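Serpin (Taeniopygia guttata, PDB 5HGC) binds a cortisol-type steroid and may inhibit serine proteases, as members of the serpin family generally do. Local coordinates at residues Leu84-Leu88 with Asp361-Ser366; Val40-Ala45 with Leu97-Asn101. All blocks are in the same frame, centred on the assembly; numbering follows the deposited sequence.

Contact 1. Residues Leu84-Leu88 with Asp361-Ser366. With HCY ((11alpha,14beta)-11,17,21-trihydroxypregn-4-ene-3,20-dione), chain B.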
# COMPACT_ATOMS: atom_id res chain seq x y z
N LEU A 84 -5.17 -14.06 -0.40
CA LEU A 84 -4.56 -12.86 -0.90
C LEU A 84 -3.04 -12.84 -0.73
O LEU A 84 -2.34 -12.62 -1.73
CB LEU A 84 -5.22 -11.66 -0.23
CG LEU A 84 -4.86 -10.23 -0.59
CD1 LEU A 84 -5.00 -9.99 -2.11
CD2 LEU A 84 -5.85 -9.42 0.22
N ILE A 85 -2.50 -13.09 0.47
CA ILE A 85 -1.04 -13.04 0.65
C ILE A 85 -0.38 -14.11 -0.18
O ILE A 85 0.68 -13.89 -0.77
CB ILE A 85 -0.56 -13.25 2.11
CG1 ILE A 85 -1.29 -12.35 3.06
CG2 ILE A 85 0.94 -12.93 2.31
CD1 ILE A 85 -1.22 -12.95 4.45
N HIS A 86 -0.99 -15.28 -0.19
CA HIS A 86 -0.43 -16.37 -0.97
C HIS A 86 -0.27 -15.95 -2.45
O HIS A 86 0.78 -16.15 -3.06
CB HIS A 86 -1.28 -17.64 -0.79
CG HIS A 86 -0.77 -18.82 -1.55
ND1 HIS A 86 -1.09 -19.06 -2.88
CD2 HIS A 86 0.07 -19.82 -1.19
CE1 HIS A 86 -0.47 -20.14 -3.30
NE2 HIS A 86 0.23 -20.63 -2.29
N MET A 87 -1.29 -15.31 -3.00
CA MET A 87 -1.23 -14.90 -4.39
C MET A 87 -0.28 -13.78 -4.69
O MET A 87 0.42 -13.87 -5.69
CB MET A 87 -2.60 -14.59 -4.92
CG MET A 87 -3.32 -15.92 -4.99
SD MET A 87 -4.86 -15.82 -5.86
CE MET A 87 -4.13 -15.72 -7.52
N LEU A 88 -0.25 -12.78 -3.80
CA LEU A 88 0.66 -11.65 -3.91
C LEU A 88 2.12 -12.01 -3.70
O LEU A 88 3.02 -11.46 -4.37
CB LEU A 88 0.26 -10.53 -2.95
CG LEU A 88 -1.14 -9.97 -3.20
CD1 LEU A 88 -1.44 -8.97 -2.09
CD2 LEU A 88 -1.24 -9.38 -4.60
N ASP A 361 -3.55 -5.17 -7.97
CA ASP A 361 -3.46 -6.48 -8.60
C ASP A 361 -4.76 -6.86 -9.35
O ASP A 361 -5.82 -6.90 -8.71
CB ASP A 361 -3.05 -7.56 -7.58
CG ASP A 361 -2.99 -8.96 -8.19
OD1 ASP A 361 -2.64 -9.09 -9.41
OD2 ASP A 361 -3.32 -9.94 -7.45
N ARG A 362 -4.67 -7.15 -10.66
CA ARG A 362 -5.81 -7.57 -11.49
C ARG A 362 -6.34 -8.98 -11.20
O ARG A 362 -7.53 -9.21 -11.38
CB ARG A 362 -5.57 -7.42 -12.99
CG ARG A 362 -5.42 -6.01 -13.51
CD ARG A 362 -4.86 -6.08 -14.92
NE ARG A 362 -3.40 -6.21 -14.88
CZ ARG A 362 -2.61 -6.42 -15.94
NH1 ARG A 362 -3.19 -6.55 -17.15
NH2 ARG A 362 -1.27 -6.51 -15.79
N ASP A 363 -5.48 -9.90 -10.72
CA ASP A 363 -5.90 -11.25 -10.24
C ASP A 363 -6.68 -11.30 -8.94
O ASP A 363 -7.53 -12.17 -8.78
CB ASP A 363 -4.72 -12.17 -10.09
CG ASP A 363 -4.12 -12.56 -11.42
OD1 ASP A 363 -4.78 -12.44 -12.51
OD2 ASP A 363 -2.96 -12.96 -11.38
N THR A 364 -6.45 -10.36 -8.03
CA THR A 364 -7.22 -10.36 -6.77
C THR A 364 -8.03 -9.10 -6.56
O THR A 364 -8.68 -8.94 -5.52
CB THR A 364 -6.27 -10.47 -5.58
OG1 THR A 364 -5.27 -9.43 -5.69
CG2 THR A 364 -5.60 -11.82 -5.54
N ASN A 365 -7.96 -8.18 -7.53
CA ASN A 365 -8.60 -6.89 -7.40
C ASN A 365 -8.33 -6.21 -6.07
O ASN A 365 -9.27 -5.79 -5.39
CB ASN A 365 -10.10 -7.00 -7.62
CG ASN A 365 -10.45 -7.26 -9.09
OD1 ASN A 365 -9.69 -6.93 -10.01
ND2 ASN A 365 -11.60 -7.89 -9.30
N SER A 366 -7.06 -6.11 -5.70
CA SER A 366 -6.70 -5.44 -4.45
C SER A 366 -5.78 -4.28 -4.73
O SER A 366 -4.96 -4.32 -5.67
CB SER A 366 -6.02 -6.39 -3.44
OG SER A 366 -4.92 -7.00 -4.06
C1 HCY B . -14.37 -2.41 -8.30
C2 HCY B . -15.40 -2.26 -7.18
C3 HCY B . -14.86 -2.75 -5.85
C4 HCY B . -13.41 -2.98 -5.66
C5 HCY B . -12.54 -2.46 -6.53
C6 HCY B . -11.10 -2.28 -6.10
C7 HCY B . -10.15 -2.82 -7.20
C8 HCY B . -10.51 -2.44 -8.64
C9 HCY B . -12.00 -2.74 -8.91
C10 HCY B . -12.95 -2.02 -7.93
C12 HCY B . -11.42 -3.31 -11.43
C11 HCY B . -12.41 -2.68 -10.43
C13 HCY B . -9.95 -2.91 -11.11
C14 HCY B . -9.68 -3.22 -9.63
C15 HCY B . -8.17 -3.28 -9.52
C16 HCY B . -7.69 -3.84 -10.85
C17 HCY B . -8.90 -3.81 -11.81
C18 HCY B . -9.62 -1.43 -11.45
C19 HCY B . -12.84 -0.48 -7.93
C20 HCY B . -8.52 -3.39 -13.22
C21 HCY B . -9.24 -3.98 -14.42
O1 HCY B . -15.63 -2.88 -4.92
O2 HCY B . -12.52 -1.28 -10.69
O3 HCY B . -9.40 -5.15 -11.99
O4 HCY B . -7.62 -2.59 -13.42
O5 HCY B . -9.35 -2.87 -15.31

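Contact 2. Residues Val40-Ala45 with Leu97-Asn101. Unlike the reference sequence in segment 40-45: T44 (reference Ala).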
# COMPACT_ATOMS: atom_id res chain seq x y z
N VAL A 40 -3.05 -3.00 1.26
CA VAL A 40 -3.20 -4.42 1.44
C VAL A 40 -2.34 -4.91 2.59
O VAL A 40 -2.80 -5.76 3.36
CB VAL A 40 -2.93 -5.22 0.15
CG1 VAL A 40 -1.46 -5.06 -0.37
CG2 VAL A 40 -3.46 -6.64 0.33
N SER A 41 -1.13 -4.35 2.72
CA SER A 41 -0.22 -4.64 3.77
C SER A 41 -0.78 -4.21 5.14
O SER A 41 -0.73 -5.00 6.09
CB SER A 41 1.13 -4.02 3.46
OG SER A 41 1.87 -3.88 4.65
N ILE A 42 -1.37 -3.01 5.25
CA ILE A 42 -1.97 -2.59 6.52
C ILE A 42 -3.12 -3.50 6.82
O ILE A 42 -3.22 -4.03 7.93
CB ILE A 42 -2.38 -1.12 6.58
CG1 ILE A 42 -1.12 -0.26 6.45
CG2 ILE A 42 -3.20 -0.80 7.85
CD1 ILE A 42 -1.45 1.19 6.13
N SER A 43 -3.98 -3.73 5.85
CA SER A 43 -5.17 -4.50 6.15
C SER A 43 -4.75 -5.85 6.65
O SER A 43 -5.35 -6.37 7.57
CB SER A 43 -6.04 -4.71 4.93
OG SER A 43 -6.77 -3.56 4.68
N THR A 44 -3.73 -6.42 6.03
CA THR A 44 -3.29 -7.76 6.34
C THR A 44 -2.66 -7.83 7.74
O THR A 44 -2.97 -8.76 8.45
CB THR A 44 -2.34 -8.25 5.24
OG1 THR A 44 -3.05 -8.24 3.99
CG2 THR A 44 -1.90 -9.63 5.50
N ALA A 45 -1.83 -6.83 8.13
CA ALA A 45 -1.16 -6.83 9.44
C ALA A 45 -2.23 -6.83 10.53
O ALA A 45 -2.16 -7.65 11.46
CB ALA A 45 -0.21 -5.66 9.60
N LEU A 97 5.06 -9.60 -4.53
CA LEU A 97 5.03 -8.33 -3.85
C LEU A 97 6.02 -8.38 -2.68
O LEU A 97 6.61 -7.37 -2.30
CB LEU A 97 3.61 -8.10 -3.39
CG LEU A 97 3.29 -6.86 -2.60
CD1 LEU A 97 3.55 -5.58 -3.42
CD2 LEU A 97 1.83 -6.97 -2.12
N ASN A 98 6.21 -9.59 -2.15
CA ASN A 98 6.99 -9.85 -0.96
C ASN A 98 6.62 -8.99 0.25
O ASN A 98 7.45 -8.39 0.89
CB ASN A 98 8.49 -9.92 -1.31
CG ASN A 98 8.78 -11.05 -2.33
OD1 ASN A 98 8.21 -12.16 -2.24
ND2 ASN A 98 9.65 -10.77 -3.31
N MET A 99 5.34 -8.97 0.58
CA MET A 99 4.89 -8.11 1.68
C MET A 99 5.04 -8.90 2.95
O MET A 99 4.76 -10.09 2.97
CB MET A 99 3.46 -7.65 1.49
CG MET A 99 2.39 -8.71 1.35
SD MET A 99 0.81 -7.94 1.78
CE MET A 99 -0.21 -9.31 1.29
N MET A 100 5.48 -8.22 4.00
CA MET A 100 5.84 -8.89 5.25
C MET A 100 5.31 -8.18 6.49
O MET A 100 5.28 -6.94 6.55
CB MET A 100 7.35 -9.05 5.33
CG MET A 100 7.88 -10.01 4.27
SD MET A 100 9.58 -9.82 3.61
CE MET A 100 9.65 -8.17 2.87
N ASN A 101 4.86 -9.02 7.42
CA ASN A 101 4.33 -8.68 8.75
C ASN A 101 5.25 -9.27 9.79
O ASN A 101 5.65 -10.43 9.64
CB ASN A 101 3.02 -9.41 8.96
CG ASN A 101 1.92 -8.83 8.14
OD1 ASN A 101 1.90 -7.60 7.88
ND2 ASN A 101 0.99 -9.70 7.69
O HOH W 1 0.56 -7.36 5.88

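Contact 1. Residues Leu84-Leu88 with Asp361-Ser366
T364, M87 and L84 give up the most surface where the helical turn 84-88 meets the hairpin loop 361-366. T364 points toward the helix, and its CG2 lies 4.1 Å from SD of M87 and also about 3.9 Å from CD1 of L84, to which OG1 comes within 3.6 Å. A threonine suits this spot because its methyl adds apolar surface, while its hydroxyl, though covered by L84, spends its hydrogen bonds within the loop, giving OG1 to OD2 of D361 at 2.7 Å and accepting OG of S366 at 2.9 Å. The long, flexible M87 also brings CE to 4.4 Å from CB of D363, where both residues are partly exposed. L84 starts sideways, but its end swings in, so that CD1 also touches OG of S366 at 3.6 Å. No hydrogen bond crosses the contact; the leucines, including L88 with CD2 3.6 Å from OD2 of D361, cover polar groups already engaged in the loop, and OD1 of D361 is bound by S232.

The loop joins strands 355-361 and 366-373 through a G1 beta bulge, with N365 and S366 both facing D361. N365 has positive phi, a conformation asparagine tolerates better than most residues other than glycine. Its CB points away from the helix, and OD1 receives O3 of the steroid at 2.7 Å, so one hairpin serves both helix and ligand pocket. Around the contact, V40 of helix 39-52 lies against L84 and L88, N15 of helix 12-29 touches L84, and L368 of strand 366-373 packs against L88 and D361.

Contact 2. Residues Val40-Ala45 with Leu97-Asn101
Helix turn 40-45 and segment 97-101, which leads into strand 100-106, advance in the same sense: CA of S41 lies 6.5 Å from CA of M99, and CA of A45 5.8 Å from CA of N101. One helical turn thus keeps pace with two residues of extended chain, which directs M99 and N101 toward the helix and M100 away.

M99, unbranched, slides along the helix, its SD 4.0 Å from CA of S41 and its CE 4.1 Å from OG1 of T44. Small S41 leaves room for that sulfur. V40 adds an apolar patch, with CG1 4.2 Å from CD2 of L97. T44 hides its hydroxyl on its own helix, OG1 to O of V40 at 2.6 Å, leaving CG2 to meet ND2 of N101 at 3.6 Å; small A45 lets OD1 of N101 come within 3.3 Å of CB.

S41, near S38, S171 and H319, probably belongs to the shutter region of serpins, beneath the central sheet. With no direct hydrogen bond between the segments, close fit carries most of the contact, and one water, donating to O of S41 (2.7 Å) and OD1 of N101 (an unusually short 2.4 Å), supplies the polar bridge.

How the contacts relate
Both contacts are buried, but contact 2 lies deeper: its touching residues are all buried, whereas contact 1 reaches partly exposed M87 and D363. Helix 74-89 connects them, pressing L84 CD2 to 3.7 Å from V40 CG2 and L88 CD1 to 3.6 Å from M99 CE, while L88 O and L97 N, 2.8 Å apart, probably form a hydrogen bond. Their segments alternate along the chain, so the two are interwoven. Their polar groups are served differently: contact 1 keeps its own within a hairpin that also meets the steroid; contact 2, between a helix and the central sheet, spans its polar end with a water.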